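Local coordinates for carbonic anhydrase (Trichomonas vaginalis, PDB 6Y04), which catalyses the reversible, zinc-dependent hydration of carbon dioxide to hydrogencarbonate and a proton, at the zinc ion site and the interface of chains A and B. Coordinates in Å, arbitrary orientation; residue numbers count along the deposited sequence, not the author numbering. Chains: chain A/B, Carbonic anhydrase.

Contact 1: the zinc ion site. Residues chain A 37, 39, 64, 96-97, 99-100. With ZN (zinc ion), chain C.
The backbone is extended at A:Cys37 and at A:His96, the last residue of strand 90-96, whereas A:Gly64 turns with a positive phi of 88°. A:Cys37, A:His96 and A:Cys99 form the Cys-His-Cys zinc site of a beta-class carbonic anhydrase, with a partly occupied ion. Zinc is held near-tetrahedrally by A:Cys37 SG, A:Cys99 SG, A:His96 NE2 at 2.0 Å and a water, also 2.0 Å from the metal, the position of the catalytic water in this family. The widest angle at the metal, 127°, lies between the two sulfurs, both set anti to their backbone N. A:His96 takes the crowded first torsion (chi1 70°), CG lying between backbone N and carbonyl carbon, and presents the NE2 side of its imidazole to zinc. The A:Cys99 CB methylene lies over one ring face near the rim, 3.5 Å above the plane. In the second shell, A:Gly64 N donates a nearly straight hydrogen bond to A:Cys37 SG (3.3 Å), which may temper the thiolate charge. A:Gly100 N, 2.9 Å from the water oxygen, donates to it along a nearly straight line, which would help orient it. The A:Asp39 carboxylate OD2, 4.2 Å from ZN, is not a ligand here and approaches the metal-bound water only weakly.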
# COMPACT_ATOMS: atom_id res chain seq x y z
N CYS A 37 -4.59 -5.18 -2.36
CA CYS A 37 -5.10 -4.12 -3.21
C CYS A 37 -5.59 -2.94 -2.36
O CYS A 37 -5.90 -3.09 -1.18
CB CYS A 37 -6.24 -4.61 -4.10
SG CYS A 37 -6.77 -3.34 -5.28
N ASP A 39 -8.31 -1.56 -2.72
CA ASP A 39 -9.76 -1.61 -2.85
C ASP A 39 -10.45 -1.19 -1.56
O ASP A 39 -10.10 -1.66 -0.47
CB ASP A 39 -10.24 -2.97 -3.37
CG ASP A 39 -11.69 -3.00 -3.84
OD1 ASP A 39 -12.58 -2.90 -2.99
OD2 ASP A 39 -11.91 -3.12 -5.07
N GLY A 64 -4.32 -3.12 -7.55
CA GLY A 64 -4.09 -4.36 -8.27
C GLY A 64 -2.96 -5.21 -7.70
O GLY A 64 -2.66 -6.28 -8.24
N HIS A 96 -7.69 -10.06 -5.48
CA HIS A 96 -9.11 -10.20 -5.20
C HIS A 96 -9.91 -10.23 -6.49
O HIS A 96 -9.51 -9.64 -7.49
CB HIS A 96 -9.58 -9.09 -4.25
CG HIS A 96 -9.61 -7.73 -4.86
ND1 HIS A 96 -10.79 -7.12 -5.22
CD2 HIS A 96 -8.62 -6.87 -5.20
CE1 HIS A 96 -10.53 -5.94 -5.73
NE2 HIS A 96 -9.21 -5.76 -5.74
N GLU A 97 -11.05 -10.92 -6.43
CA GLU A 97 -12.03 -11.00 -7.50
C GLU A 97 -12.67 -9.63 -7.67
O GLU A 97 -12.78 -8.88 -6.70
CB GLU A 97 -13.08 -12.07 -7.18
CG GLU A 97 -12.50 -13.26 -6.42
CD GLU A 97 -13.37 -14.51 -6.30
OE1 GLU A 97 -14.19 -14.75 -7.21
OE2 GLU A 97 -13.21 -15.24 -5.29
N CYS A 99 -11.49 -7.06 -9.34
CA CYS A 99 -10.48 -6.03 -9.13
C CYS A 99 -10.70 -4.96 -10.20
O CYS A 99 -11.04 -5.29 -11.33
CB CYS A 99 -9.06 -6.59 -9.24
SG CYS A 99 -7.77 -5.41 -8.78
N GLY A 100 -10.52 -3.68 -9.82
CA GLY A 100 -10.87 -2.56 -10.68
C GLY A 100 -9.86 -2.33 -11.81
O GLY A 100 -10.04 -1.47 -12.68
ZN ZN C . -8.28 -4.28 -6.80
O HOH W 1 -9.38 -2.69 -7.33

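Contact 2: the interface of chains A and B. Residues chain A 80-81, 84, 155-158; chain B 109, 113, 116, 118.
Three side chains dominate this patch of the two-fold interface between beta-carbonic anhydrase subunits: B:Ile118 loses 62 Å² of surface, A:Tyr84 55 Å² and B:Met113 51 Å². The dimer is the usual building unit of the family, though the deposited pairing alone does not prove it in solution. No hydrogen bond crosses between the chains here. A:Tyr84, on helix 74-85, lays its ring against helix 106-115 of chain B. B:Met113 crosses it at about a right angle and sets its CG methylene over the ring face, toward the rim, 3.6 Å from the centroid, a CH-pi contact. Beyond CG the methionine bends at chi3 (-72°), and its SD passes near the CE2 side of the ring. One turn earlier on that helix, B:Leu109 touches the base of the tyrosine, CD2 to A:Tyr84 CB at 3.7 Å. B:Ser116 comes in at the opposite rim, its CB in the ring plane and 3.8 Å from A:Tyr84 CE1; the same CB packs on A:Pro158 CG. The phenol OH donates to A:Leu156 O within its own chain (2.5 Å), approaching from 29° above the carbonyl plane, which fixes the tip of the ring. B:Ile118 then covers that tip: CG1 lies 3.3 Å from A:Tyr84 OH, while CD1 reaches A:Pro155 O at 3.3 Å.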
# COMPACT_ATOMS: atom_id res chain seq x y z
N LEU A 80 11.72 -5.38 0.61
CA LEU A 80 13.13 -5.41 1.00
C LEU A 80 13.28 -4.90 2.43
O LEU A 80 14.00 -5.50 3.23
CB LEU A 80 13.98 -4.58 0.02
CG LEU A 80 13.98 -5.06 -1.43
CD1 LEU A 80 14.68 -4.06 -2.35
CD2 LEU A 80 14.63 -6.44 -1.55
N VAL A 81 12.59 -3.80 2.73
CA VAL A 81 12.61 -3.23 4.07
C VAL A 81 12.01 -4.23 5.05
O VAL A 81 12.55 -4.44 6.13
CB VAL A 81 11.88 -1.87 4.11
CG1 VAL A 81 11.79 -1.33 5.53
CG2 VAL A 81 12.55 -0.85 3.20
N TYR A 84 14.72 -7.27 5.39
CA TYR A 84 16.09 -7.00 5.80
C TYR A 84 16.12 -6.15 7.06
O TYR A 84 16.94 -6.38 7.94
CB TYR A 84 16.87 -6.36 4.65
CG TYR A 84 17.08 -7.30 3.50
CD1 TYR A 84 17.75 -8.51 3.67
CD2 TYR A 84 16.62 -6.99 2.23
CE1 TYR A 84 17.96 -9.37 2.61
CE2 TYR A 84 16.82 -7.84 1.15
CZ TYR A 84 17.49 -9.03 1.35
OH TYR A 84 17.68 -9.88 0.30
N PRO A 155 16.32 -10.58 -7.86
CA PRO A 155 17.65 -10.96 -7.36
C PRO A 155 17.98 -10.40 -5.98
O PRO A 155 18.94 -10.83 -5.35
CB PRO A 155 18.60 -10.37 -8.42
CG PRO A 155 17.84 -9.22 -9.03
CD PRO A 155 16.38 -9.64 -8.99
N LEU A 156 17.17 -9.45 -5.51
CA LEU A 156 17.41 -8.83 -4.22
C LEU A 156 16.67 -9.58 -3.12
O LEU A 156 16.83 -9.26 -1.95
CB LEU A 156 16.97 -7.36 -4.27
CG LEU A 156 17.73 -6.43 -5.22
CD1 LEU A 156 17.50 -4.98 -4.84
CD2 LEU A 156 19.21 -6.74 -5.25
N ILE A 157 15.87 -10.59 -3.50
CA ILE A 157 15.03 -11.28 -2.54
C ILE A 157 15.55 -12.70 -2.32
O ILE A 157 15.66 -13.48 -3.27
CB ILE A 157 13.54 -11.21 -2.94
CG1 ILE A 157 12.99 -9.81 -2.66
CG2 ILE A 157 12.72 -12.27 -2.22
CD1 ILE A 157 11.60 -9.58 -3.17
N PRO A 158 15.89 -13.08 -1.06
CA PRO A 158 16.54 -14.36 -0.77
C PRO A 158 15.66 -15.53 -1.18
O PRO A 158 14.44 -15.41 -1.19
CB PRO A 158 16.70 -14.36 0.76
CG PRO A 158 16.58 -12.91 1.16
CD PRO A 158 15.65 -12.28 0.15
N LEU B 109 20.90 -1.90 4.47
CA LEU B 109 20.16 -2.88 3.68
C LEU B 109 21.14 -3.74 2.88
O LEU B 109 20.95 -4.95 2.77
CB LEU B 109 19.17 -2.17 2.76
CG LEU B 109 17.92 -1.60 3.44
CD1 LEU B 109 17.19 -0.66 2.51
CD2 LEU B 109 16.99 -2.72 3.89
N MET B 113 21.61 -7.76 2.97
CA MET B 113 21.45 -8.54 1.75
C MET B 113 22.66 -9.46 1.56
O MET B 113 22.48 -10.61 1.16
CB MET B 113 21.28 -7.63 0.53
CG MET B 113 20.10 -6.70 0.64
SD MET B 113 19.73 -5.78 -0.87
CE MET B 113 21.08 -4.61 -0.91
N SER B 116 22.32 -12.40 3.43
CA SER B 116 21.27 -13.28 2.95
C SER B 116 21.68 -13.96 1.64
O SER B 116 20.86 -14.62 1.00
CB SER B 116 19.95 -12.55 2.83
OG SER B 116 19.60 -11.90 4.04
N ILE B 118 22.81 -12.55 -1.16
CA ILE B 118 22.55 -11.78 -2.37
C ILE B 118 23.91 -11.46 -2.99
O ILE B 118 24.84 -11.09 -2.28
CB ILE B 118 21.73 -10.51 -2.04
CG1 ILE B 118 20.38 -10.82 -1.39
CG2 ILE B 118 21.58 -9.62 -3.26
CD1 ILE B 118 19.45 -11.70 -2.20

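Contact 3: the interface of chains A and B. Residues chain A 43-44, 47-48, 52-54; chain B 43-44, 47-48, 52-54.
Two copies of one loop and short helix (46-49) face each other across the two-fold axis of the beta-carbonic anhydrase pair, a pairing usual for the family, though the structure alone does not show that it is the biological unit. The tight part centres on A:Asn44 and B:Asn44, which hide 90 and 92 Å² and sit on a left-handed backbone turn (phi 58° in both). The two side chains run antiparallel alongside one another, amide planes 32° apart, with the two OD1 atoms 3.8 Å apart. Each amide nitrogen points at the opposite subunit: A:Asn44 ND2 lies 3.5 Å from B:Asp48 OD1 and also near B:Val52 O, too far for a direct hydrogen bond. Beside them A:Val43 CG1 packs on the B:Glu47 CG methylene at 3.8 Å; the glutamate bends at chi2 (88°), turning its carboxylate back toward the axis. There A:Glu47 OE2 and B:Glu47 OE2 stand 5.8 Å apart, close enough that one might hold a proton more readily than usual. Each Arg54 lays CB and CG against the opposite Val43 carbonyl, then extends away to NE. The loose margin is A:Lys53 and B:Lys53 (7 and 10 Å²) with both Val52. Polar linkage across the core passes through a water, held by A:Asn44 OD1 at 2.8 Å, by B:Glu47 OE1 at 3.2 Å, and by B:Asp48 N, which donates to it at 3.0 Å.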
# COMPACT_ATOMS: atom_id res chain seq x y z
N VAL A 43 -10.53 -2.53 3.24
CA VAL A 43 -10.18 -1.69 4.38
C VAL A 43 -10.98 -2.14 5.60
O VAL A 43 -12.21 -2.16 5.55
CB VAL A 43 -10.41 -0.20 4.06
CG1 VAL A 43 -10.17 0.70 5.27
CG2 VAL A 43 -9.62 0.26 2.86
N ASN A 44 -10.28 -2.47 6.69
CA ASN A 44 -10.88 -2.99 7.90
C ASN A 44 -11.66 -4.27 7.60
O ASN A 44 -12.78 -4.45 8.07
CB ASN A 44 -11.77 -1.98 8.63
CG ASN A 44 -10.98 -0.91 9.34
OD1 ASN A 44 -9.84 -1.13 9.77
ND2 ASN A 44 -11.57 0.26 9.48
N GLU A 47 -7.61 -7.99 6.76
CA GLU A 47 -6.74 -8.46 7.83
C GLU A 47 -7.52 -9.39 8.75
O GLU A 47 -7.00 -10.43 9.17
CB GLU A 47 -6.17 -7.28 8.63
CG GLU A 47 -5.24 -6.39 7.82
CD GLU A 47 -5.89 -5.27 7.01
OE1 GLU A 47 -7.15 -5.14 7.03
OE2 GLU A 47 -5.12 -4.53 6.35
N ASP A 48 -8.77 -9.00 9.06
CA ASP A 48 -9.60 -9.84 9.91
C ASP A 48 -9.86 -11.16 9.19
O ASP A 48 -9.92 -12.21 9.82
CB ASP A 48 -10.92 -9.16 10.29
CG ASP A 48 -10.80 -7.91 11.14
OD1 ASP A 48 -9.71 -7.66 11.69
OD2 ASP A 48 -11.81 -7.20 11.26
N VAL A 52 -5.14 -11.66 10.74
CA VAL A 52 -3.93 -10.90 11.01
C VAL A 52 -4.33 -9.72 11.89
O VAL A 52 -5.29 -9.01 11.57
CB VAL A 52 -3.25 -10.48 9.70
CG1 VAL A 52 -2.38 -9.24 9.86
CG2 VAL A 52 -2.45 -11.63 9.11
N LYS A 53 -3.60 -9.57 13.00
CA LYS A 53 -3.89 -8.55 13.99
C LYS A 53 -2.85 -7.44 13.90
O LYS A 53 -1.78 -7.63 13.32
CB LYS A 53 -3.89 -9.16 15.39
CG LYS A 53 -5.00 -10.17 15.65
CD LYS A 53 -4.91 -10.82 17.02
CE LYS A 53 -6.11 -11.67 17.33
NZ LYS A 53 -5.78 -12.72 18.33
N ARG A 54 -3.18 -6.29 14.50
CA ARG A 54 -2.26 -5.17 14.61
C ARG A 54 -0.93 -5.67 15.18
O ARG A 54 -0.92 -6.47 16.11
CB ARG A 54 -2.87 -4.11 15.54
CG ARG A 54 -2.09 -2.81 15.58
CD ARG A 54 -2.52 -1.85 16.67
NE ARG A 54 -1.61 -0.71 16.64
CZ ARG A 54 -1.38 0.12 17.65
NH1 ARG A 54 -1.99 -0.06 18.81
NH2 ARG A 54 -0.53 1.12 17.50
N VAL B 43 -1.70 -1.13 11.18
CA VAL B 43 -2.65 -2.14 10.72
C VAL B 43 -3.77 -2.30 11.75
O VAL B 43 -3.51 -2.58 12.92
CB VAL B 43 -1.95 -3.48 10.46
CG1 VAL B 43 -2.92 -4.59 10.07
CG2 VAL B 43 -0.85 -3.35 9.42
N ASN B 44 -5.02 -2.12 11.30
CA ASN B 44 -6.19 -2.15 12.17
C ASN B 44 -6.06 -1.10 13.27
O ASN B 44 -6.34 -1.36 14.44
CB ASN B 44 -6.47 -3.54 12.76
CG ASN B 44 -7.01 -4.51 11.73
OD1 ASN B 44 -7.70 -4.12 10.80
ND2 ASN B 44 -6.69 -5.79 11.88
N GLU B 47 -6.91 3.65 10.39
CA GLU B 47 -8.20 4.00 9.82
C GLU B 47 -9.16 4.38 10.93
O GLU B 47 -9.91 5.34 10.78
CB GLU B 47 -8.76 2.88 8.95
CG GLU B 47 -7.88 2.57 7.75
CD GLU B 47 -6.77 1.55 7.95
OE1 GLU B 47 -6.53 1.08 9.11
OE2 GLU B 47 -6.14 1.20 6.93
N ASP B 48 -9.15 3.64 12.03
CA ASP B 48 -10.02 3.97 13.15
C ASP B 48 -9.59 5.32 13.72
O ASP B 48 -10.44 6.10 14.15
CB ASP B 48 -10.03 2.90 14.24
CG ASP B 48 -10.62 1.57 13.80
OD1 ASP B 48 -11.30 1.53 12.75
OD2 ASP B 48 -10.40 0.58 14.53
N VAL B 52 -12.02 6.47 9.49
CA VAL B 52 -12.31 5.95 8.16
C VAL B 52 -12.79 4.52 8.31
O VAL B 52 -12.15 3.72 8.99
CB VAL B 52 -11.09 6.09 7.23
CG1 VAL B 52 -11.16 5.13 6.06
CG2 VAL B 52 -10.95 7.52 6.72
N LYS B 53 -13.94 4.23 7.71
CA LYS B 53 -14.60 2.94 7.80
C LYS B 53 -14.46 2.20 6.47
O LYS B 53 -14.16 2.79 5.44
CB LYS B 53 -16.08 3.14 8.13
CG LYS B 53 -16.39 3.72 9.50
CD LYS B 53 -17.88 3.88 9.71
CE LYS B 53 -18.25 4.73 10.90
NZ LYS B 53 -19.51 5.48 10.66
N ARG B 54 -14.71 0.88 6.52
CA ARG B 54 -14.77 0.05 5.34
C ARG B 54 -15.69 0.70 4.30
O ARG B 54 -16.74 1.21 4.64
CB ARG B 54 -15.28 -1.34 5.74
CG ARG B 54 -15.16 -2.38 4.63
CD ARG B 54 -15.89 -3.67 4.90
NE ARG B 54 -15.69 -4.52 3.73
CZ ARG B 54 -16.47 -5.53 3.36
NH1 ARG B 54 -17.56 -5.85 4.05
NH2 ARG B 54 -16.17 -6.22 2.27
O HOH W 2 -8.62 0.74 11.51

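Contact 1 lies about 17 Å from contact 3 and 27 Å from contact 2, between the centres of their C-alpha atoms; contacts 2 and 3 are about 28 Å apart. No residue is shared, but neighbouring chain segments connect them. The 3-10 helix 40-42 joins A:Asp39 of contact 1 to A:Val43 of contact 3, so the loop beside the metal continues directly into the subunit boundary. Helix 74-85 of contact 2 precedes strand 90-96, which ends at the zinc ligand A:His96. Dimer formation could therefore steady the active-site framework from two directions, although the structure alone does not show such coupling.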